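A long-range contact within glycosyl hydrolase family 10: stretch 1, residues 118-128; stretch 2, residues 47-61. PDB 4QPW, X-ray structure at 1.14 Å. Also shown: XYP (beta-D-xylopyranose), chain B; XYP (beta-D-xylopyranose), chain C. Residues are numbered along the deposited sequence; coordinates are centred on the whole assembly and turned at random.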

# COMPACT_ATOMS: atom_id res chain seq x y z
N GLY A 118 7.95 6.91 -12.99
CA GLY A 118 6.76 7.32 -12.35
C GLY A 118 5.86 6.24 -11.83
O GLY A 118 6.33 5.18 -11.46
N GLY A 119 4.59 6.51 -11.75
CA GLY A 119 3.62 5.53 -11.30
C GLY A 119 3.18 5.67 -9.85
O GLY A 119 3.13 6.79 -9.31
N HIS A 120 2.73 4.56 -9.32
CA HIS A 120 2.03 4.54 -8.03
C HIS A 120 2.40 3.29 -7.27
O HIS A 120 3.14 2.42 -7.74
CB HIS A 120 0.52 4.64 -8.30
CG HIS A 120 0.08 3.65 -9.38
ND1 HIS A 120 -0.21 4.04 -10.67
CD2 HIS A 120 -0.13 2.33 -9.33
CE1 HIS A 120 -0.58 2.95 -11.35
NE2 HIS A 120 -0.57 1.91 -10.59
N VAL A 121 1.93 3.21 -6.00
CA VAL A 121 2.10 1.99 -5.20
C VAL A 121 0.79 1.24 -5.24
O VAL A 121 -0.16 1.55 -4.47
CB VAL A 121 2.59 2.26 -3.77
CG1 VAL A 121 2.75 0.96 -3.02
CG2 VAL A 121 3.89 3.03 -3.80
N MET A 122 0.66 0.30 -6.15
CA MET A 122 -0.53 -0.56 -6.22
C MET A 122 -0.46 -1.52 -5.07
O MET A 122 0.55 -2.20 -4.86
CB MET A 122 -0.48 -1.37 -7.53
CG MET A 122 -1.55 -2.42 -7.61
SD MET A 122 -3.24 -1.87 -7.44
CE MET A 122 -3.48 -1.26 -9.14
N THR A 123 -1.55 -1.66 -4.29
CA THR A 123 -1.57 -2.47 -3.07
C THR A 123 -2.81 -3.34 -3.14
O THR A 123 -3.90 -2.89 -3.53
CB THR A 123 -1.62 -1.53 -1.87
OG1 THR A 123 -0.59 -0.48 -2.04
CG2 THR A 123 -1.30 -2.22 -0.61
N GLN A 124 -2.67 -4.64 -2.83
CA GLN A 124 -3.75 -5.62 -2.98
C GLN A 124 -3.85 -6.53 -1.78
O GLN A 124 -2.79 -7.04 -1.30
CB GLN A 124 -3.54 -6.44 -4.25
CG GLN A 124 -3.40 -5.58 -5.49
CD GLN A 124 -3.38 -6.30 -6.85
OE1 GLN A 124 -3.11 -7.49 -6.88
NE2 GLN A 124 -3.75 -5.68 -7.89
N SER A 125 -5.07 -6.75 -1.29
CA SER A 125 -5.28 -7.52 -0.07
C SER A 125 -6.64 -8.26 -0.08
O SER A 125 -7.14 -8.50 0.98
CB SER A 125 -5.10 -6.61 1.11
OG SER A 125 -6.00 -5.53 1.10
N GLY A 126 -7.14 -8.58 -1.25
CA GLY A 126 -8.48 -9.22 -1.29
C GLY A 126 -8.62 -10.51 -0.49
O GLY A 126 -9.77 -10.80 -0.05
N LEU A 127 -7.56 -11.25 -0.31
CA LEU A 127 -7.70 -12.51 0.45
C LEU A 127 -7.68 -12.33 1.90
O LEU A 127 -7.90 -13.30 2.70
CB LEU A 127 -6.56 -13.46 0.04
CG LEU A 127 -6.53 -13.81 -1.41
CD1 LEU A 127 -5.29 -14.68 -1.81
CD2 LEU A 127 -7.81 -14.53 -1.86
N PHE A 128 -7.35 -11.13 2.47
CA PHE A 128 -7.26 -10.89 3.88
C PHE A 128 -8.53 -10.51 4.49
O PHE A 128 -9.20 -9.57 4.00
CB PHE A 128 -6.17 -9.81 4.19
CG PHE A 128 -6.00 -9.56 5.66
CD1 PHE A 128 -5.30 -10.46 6.46
CD2 PHE A 128 -6.56 -8.52 6.29
CE1 PHE A 128 -5.16 -10.22 7.82
CE2 PHE A 128 -6.37 -8.26 7.61
CZ PHE A 128 -5.74 -9.13 8.42
C1 XYP B . -6.09 -5.32 -12.68
C2 XYP B . -5.32 -5.71 -11.45
C3 XYP B . -4.36 -6.85 -11.73
C4 XYP B . -5.16 -8.01 -12.37
C5 XYP B . -5.97 -7.49 -13.50
O2 XYP B . -4.54 -4.60 -10.98
O3 XYP B . -3.72 -7.26 -10.49
O4 XYP B . -4.20 -9.01 -12.76
O5 XYP B . -6.88 -6.49 -13.10
C1 XYP C . -7.46 -0.71 -14.08
C2 XYP C . -8.82 -1.43 -13.87
C3 XYP C . -8.52 -2.58 -12.94
C4 XYP C . -7.35 -3.40 -13.36
C5 XYP C . -6.13 -2.53 -13.58
O2 XYP C . -9.83 -0.58 -13.34
O3 XYP C . -9.69 -3.45 -12.79
O4 XYP C . -7.03 -4.35 -12.32
O5 XYP C . -6.44 -1.51 -14.55
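Stretch 2 (47-61) AASQNHFIQYHTADN

Two neighbouring strands of a sheet illustrate how backbone pairing sets the rows in which side chains must choose their rotamers. Stretch 2 runs antiparallel to stretch 1, and the residues that touch are at least 58 apart in sequence: strand 54-57 lies beside strand 120-124 with 160° between their directions and an axis separation of 4.6 Å. Thr123 and Tyr56 form the hydrogen-bonded pair, N of Tyr56 to O of Thr123 and N of Thr123 to O of Tyr56, both 2.9 Å. The ladder continues from Ser125 N to Ile54 O (3.0 Å), from Thr58 N to Val121 O (3.0 Å) and from Val121 N to Ala59 O (3.0 Å).

The alternation of the strands puts Met122, Gln124, Gln55 and His57 on one face. Gln55, with chi1 p and chi2 t, extends its amide to the bound sugars: OE1 of Gln55 accepts from O2 of the chain B xylose at 2.6 Å, and NE2 of Gln55 donates to O4 of the chain C xylose at 3.1 Å. Gln124, chi1 m and chi2 t, brings its NE2 3.0 Å from O3 of the chain B xylose, and Gln124 NE2 also makes a weak bond to Gln55 OE1 (3.1 Å). Met122 (t, p, p) curls so that its CE lies 3.5 Å from Gln55 OE1 and at the edge of the His57 ring. One face of that ring is covered by His120: the two imidazoles form an offset stack, centroids 3.7 Å apart and planes at 15°, which His57 reaches with chi1 m and His120 with chi1 p. A water links His120 ND1 (2.9 Å) to Asp60 OD1 (2.7 Å).

On the face of Thr123 and Tyr56, hydroxyls pair. Tyr56, chi1 p, has the end of its side chain come nearer to stretch 1, so that OH of Tyr56 meets OG of Ser125 at 2.8 Å; Thr123, chi1 m, sets its OG1 3.0 Å from Thr58 OG1.

Beyond the strands, Asn51 at the start of a 3-10 segment serves the type I turn from Ser125 to Phe128. Its t rotamer brings the amide back to stretch 1, where Asn51 OD1 accepts from Leu127 N at 3.0 Å and ND2 of Asn51 gives a weak bond to Gln124 O (3.2 Å). Gly126 N donates to Asn51 O, and Ala48 N to Gly126 O, each at 2.8 Å. Such closeness depends on glycine: a CB on Gly126 would lie 2.4 Å from Gln50 O and 2.7 Å from Asn51 O.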

# COMPACT_ATOMS: atom_id res chain seq x y z
N ALA A 47 -13.51 -12.64 2.69
CA ALA A 47 -12.41 -12.70 1.72
C ALA A 47 -12.93 -12.64 0.34
O ALA A 47 -13.99 -13.33 0.00
CB ALA A 47 -11.61 -13.98 1.91
N ALA A 48 -12.32 -11.94 -0.57
CA ALA A 48 -12.67 -11.99 -1.95
C ALA A 48 -12.14 -13.31 -2.55
O ALA A 48 -11.23 -13.93 -2.01
CB ALA A 48 -12.03 -10.79 -2.70
N SER A 49 -12.57 -13.63 -3.76
CA SER A 49 -12.07 -14.85 -4.44
C SER A 49 -10.74 -14.68 -5.04
O SER A 49 -10.05 -15.68 -5.38
CB SER A 49 -13.12 -15.30 -5.53
OG SER A 49 -13.34 -14.30 -6.42
N GLN A 50 -10.31 -13.42 -5.31
CA GLN A 50 -8.99 -13.12 -5.85
C GLN A 50 -8.37 -11.98 -5.01
O GLN A 50 -9.04 -11.02 -4.66
CB GLN A 50 -9.03 -12.72 -7.32
CG GLN A 50 -9.84 -13.70 -8.22
CD GLN A 50 -9.34 -13.81 -9.65
OE1 GLN A 50 -8.13 -13.75 -9.94
NE2 GLN A 50 -10.31 -13.91 -10.60
N ASN A 51 -7.06 -12.01 -4.89
CA ASN A 51 -6.40 -10.92 -4.12
C ASN A 51 -6.58 -9.58 -4.81
O ASN A 51 -6.71 -8.58 -4.05
CB ASN A 51 -4.98 -11.30 -3.84
CG ASN A 51 -4.43 -10.60 -2.58
OD1 ASN A 51 -4.90 -10.67 -1.45
ND2 ASN A 51 -3.36 -9.81 -2.85
N HIS A 52 -6.60 -9.45 -6.09
CA HIS A 52 -6.74 -8.14 -6.70
C HIS A 52 -8.13 -7.60 -6.63
O HIS A 52 -8.30 -6.45 -7.04
CB HIS A 52 -6.24 -8.13 -8.13
CG HIS A 52 -7.13 -8.81 -9.15
ND1 HIS A 52 -8.06 -8.19 -9.95
CD2 HIS A 52 -7.19 -10.12 -9.44
CE1 HIS A 52 -8.68 -9.12 -10.72
NE2 HIS A 52 -8.13 -10.27 -10.43
N PHE A 53 -9.10 -8.38 -6.14
CA PHE A 53 -10.43 -7.82 -6.03
C PHE A 53 -10.58 -6.79 -4.95
O PHE A 53 -11.61 -6.14 -4.86
CB PHE A 53 -11.40 -9.00 -5.74
CG PHE A 53 -11.85 -9.76 -6.98
CD1 PHE A 53 -11.28 -9.68 -8.13
CD2 PHE A 53 -12.99 -10.59 -6.85
CE1 PHE A 53 -11.77 -10.43 -9.28
CE2 PHE A 53 -13.43 -11.36 -7.97
CZ PHE A 53 -12.88 -11.27 -9.14
N ILE A 54 -9.56 -6.59 -4.05
CA ILE A 54 -9.51 -5.40 -3.17
C ILE A 54 -8.16 -4.76 -3.45
O ILE A 54 -7.12 -5.31 -3.01
CB ILE A 54 -9.72 -5.72 -1.76
CG1 ILE A 54 -11.06 -6.47 -1.53
CG2 ILE A 54 -9.68 -4.44 -0.93
CD1 ILE A 54 -11.30 -6.89 -0.12
N GLN A 55 -8.16 -3.72 -4.28
CA GLN A 55 -6.88 -3.08 -4.73
C GLN A 55 -7.00 -1.61 -4.64
O GLN A 55 -8.09 -1.01 -4.80
CB GLN A 55 -6.51 -3.56 -6.13
CG GLN A 55 -7.51 -3.16 -7.22
CD GLN A 55 -7.08 -3.60 -8.59
OE1 GLN A 55 -5.89 -3.72 -8.90
NE2 GLN A 55 -8.07 -3.89 -9.45
N TYR A 56 -5.86 -0.95 -4.31
CA TYR A 56 -5.91 0.46 -3.97
C TYR A 56 -4.51 1.02 -4.10
O TYR A 56 -3.53 0.38 -3.73
CB TYR A 56 -6.49 0.64 -2.54
CG TYR A 56 -6.01 -0.32 -1.49
CD1 TYR A 56 -6.61 -1.60 -1.36
CD2 TYR A 56 -4.96 -0.06 -0.64
CE1 TYR A 56 -6.13 -2.55 -0.51
CE2 TYR A 56 -4.51 -0.95 0.25
CZ TYR A 56 -5.06 -2.23 0.33
OH TYR A 56 -4.60 -3.13 1.27
N HIS A 57 -4.45 2.26 -4.55
CA HIS A 57 -3.14 2.96 -4.51
C HIS A 57 -2.95 3.49 -3.13
O HIS A 57 -3.84 4.13 -2.52
CB HIS A 57 -3.12 4.13 -5.48
CG HIS A 57 -3.19 3.74 -6.93
ND1 HIS A 57 -3.22 4.71 -7.92
CD2 HIS A 57 -3.23 2.52 -7.54
CE1 HIS A 57 -3.30 4.10 -9.09
NE2 HIS A 57 -3.32 2.79 -8.91
N THR A 58 -1.75 3.30 -2.58
CA THR A 58 -1.37 3.89 -1.28
C THR A 58 -0.45 5.06 -1.42
O THR A 58 -0.18 5.78 -0.41
CB THR A 58 -0.79 2.80 -0.36
OG1 THR A 58 0.32 2.18 -1.00
CG2 THR A 58 -1.79 1.79 0.04
N ALA A 59 0.01 5.35 -2.62
CA ALA A 59 0.84 6.50 -3.00
C ALA A 59 0.72 6.60 -4.53
O ALA A 59 0.36 5.62 -5.20
CB ALA A 59 2.30 6.31 -2.61
N ASP A 60 1.03 7.77 -5.07
CA ASP A 60 0.86 8.03 -6.52
C ASP A 60 1.77 9.15 -6.90
O ASP A 60 2.46 9.76 -6.06
CB ASP A 60 -0.65 8.44 -6.71
CG ASP A 60 -1.14 8.41 -8.12
OD1 ASP A 60 -0.44 8.02 -9.01
OD2 ASP A 60 -2.32 8.94 -8.24
N ASN A 61 1.86 9.44 -8.21
CA ASN A 61 2.64 10.58 -8.68
C ASN A 61 4.11 10.43 -8.26
O ASN A 61 4.77 11.42 -7.89
CB ASN A 61 2.07 11.93 -8.13
CG ASN A 61 0.54 11.99 -8.12
OD1 ASN A 61 -0.07 11.74 -7.16
ND2 ASN A 61 -0.02 12.25 -9.32
O HOH W 1 -2.19 -9.61 -5.35
O HOH W 2 -0.50 6.78 -11.44